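Local coordinates for protein beta-xylanase (Roseburia intestinalis L1-82, PDB 6SGF) that binds xylan weakly through this carbohydrate-binding module, family CBM86, of a larger enzyme that probably cleaves internal beta-1,4-xylosidic linkages, at residues B[53-58]-B[129-134]. Numbering follows the deposited sequence.
Sequences QVNAVT and ELKAGA. With CD (cadmium ion), chain S.
Asn55 and Ala56 lie together across from Glu129 in a classic beta bulge, where strand 54-62 pairs antiparallel with the end of strand 119-130 in the beta-rich CBM86 module. Both backbone N-H groups point to one acceptor, in the plane of its carbonyl: Asn55 N is 2.8 Å and Ala56 N 3.2 Å from Glu129 O. Glu129 N returns a bond to Ala56 O, at 2.9 Å. Beyond the bulge, Val54 and Leu130 form a non-hydrogen-bonded pair, and Lys131 N binds Gln53 O at 2.9 Å, tilted 31° from the carbonyl plane. Leu130 CB also packs against this oxygen. On the buried side, near Val5 and Pro98, Leu130 CD2 meets Val54 CG2 at 4.1 Å. Lys131, at the head of a type II turn closed by Ala134 N on Lys131 O, lays an extended chain across Asn55 at about a right angle, CG against CB; its CE touches Val54 O and NZ reaches Ser52 O. Glu129 shares a face with Ala56. Its CG stands anti to the backbone N (chi1 -176°) and the chain runs on extended; the carboxylate at its end binds a cadmium ion through both oxygens, Glu129 OE1 at 2.4 Å and OE2 at 2.6 Å.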
# COMPACT_ATOMS: atom_id res chain seq x y z
N GLN B 53 -19.35 11.36 1.32
CA GLN B 53 -18.08 12.08 1.22
C GLN B 53 -17.12 11.49 0.19
O GLN B 53 -16.07 12.08 -0.06
CB GLN B 53 -17.27 12.09 2.54
CG GLN B 53 -17.93 12.53 3.83
CD GLN B 53 -17.02 12.23 5.04
OE1 GLN B 53 -16.63 13.13 5.78
NE2 GLN B 53 -16.69 10.95 5.24
N VAL B 54 -17.41 10.33 -0.40
CA VAL B 54 -16.42 9.60 -1.18
C VAL B 54 -16.65 9.81 -2.66
O VAL B 54 -17.76 9.58 -3.17
CB VAL B 54 -16.46 8.10 -0.83
CG1 VAL B 54 -15.49 7.33 -1.72
CG2 VAL B 54 -16.11 7.88 0.62
N ASN B 55 -15.61 10.24 -3.37
CA ASN B 55 -15.71 10.36 -4.81
C ASN B 55 -15.34 9.06 -5.51
O ASN B 55 -16.00 8.67 -6.47
CB ASN B 55 -14.81 11.47 -5.34
CG ASN B 55 -15.13 11.81 -6.77
OD1 ASN B 55 -16.27 12.12 -7.09
ND2 ASN B 55 -14.13 11.72 -7.64
N ALA B 56 -14.31 8.36 -5.03
CA ALA B 56 -13.79 7.22 -5.75
C ALA B 56 -13.17 6.25 -4.76
O ALA B 56 -12.58 6.67 -3.75
CB ALA B 56 -12.74 7.67 -6.79
N VAL B 57 -13.31 4.96 -5.05
CA VAL B 57 -12.63 3.90 -4.32
C VAL B 57 -11.76 3.14 -5.32
O VAL B 57 -12.28 2.57 -6.29
CB VAL B 57 -13.62 2.94 -3.63
CG1 VAL B 57 -12.86 1.91 -2.82
CG2 VAL B 57 -14.61 3.70 -2.71
N THR B 58 -10.46 3.08 -5.08
CA THR B 58 -9.53 2.45 -6.00
C THR B 58 -8.89 1.22 -5.35
O THR B 58 -8.27 1.33 -4.29
CB THR B 58 -8.46 3.44 -6.46
OG1 THR B 58 -9.11 4.53 -7.12
CG2 THR B 58 -7.50 2.76 -7.44
N GLU B 129 -10.78 8.24 -2.11
CA GLU B 129 -10.57 9.65 -2.40
C GLU B 129 -11.85 10.42 -2.13
O GLU B 129 -12.90 10.12 -2.73
CB GLU B 129 -10.08 9.92 -3.81
CG GLU B 129 -9.81 11.42 -3.94
CD GLU B 129 -8.88 11.75 -5.04
OE1 GLU B 129 -8.42 10.78 -5.69
OE2 GLU B 129 -8.62 12.96 -5.28
N LEU B 130 -11.78 11.42 -1.28
CA LEU B 130 -12.97 12.14 -0.87
C LEU B 130 -13.29 13.23 -1.90
O LEU B 130 -12.43 13.68 -2.65
CB LEU B 130 -12.80 12.75 0.50
CG LEU B 130 -12.29 11.79 1.59
CD1 LEU B 130 -12.32 12.48 2.93
CD2 LEU B 130 -13.13 10.51 1.60
N LYS B 131 -14.55 13.62 -1.95
CA LYS B 131 -14.95 14.69 -2.85
C LYS B 131 -14.27 16.00 -2.47
O LYS B 131 -13.96 16.25 -1.31
CB LYS B 131 -16.46 14.87 -2.80
CG LYS B 131 -17.26 13.70 -3.35
CD LYS B 131 -18.75 13.88 -3.13
CE LYS B 131 -19.49 12.58 -3.46
NZ LYS B 131 -20.93 12.61 -3.10
N ALA B 132 -14.01 16.83 -3.49
CA ALA B 132 -13.49 18.16 -3.24
C ALA B 132 -14.46 18.87 -2.31
O ALA B 132 -15.68 18.72 -2.43
CB ALA B 132 -13.36 18.93 -4.56
N GLY B 133 -13.93 19.60 -1.34
CA GLY B 133 -14.78 20.26 -0.37
C GLY B 133 -15.44 19.35 0.66
O GLY B 133 -16.27 19.83 1.44
N ALA B 134 -15.10 18.06 0.68
CA ALA B 134 -15.70 17.16 1.65
C ALA B 134 -14.87 17.02 2.93
O ALA B 134 -15.36 16.44 3.90
CB ALA B 134 -15.90 15.77 1.03
CD CD S . -7.50 12.18 -7.47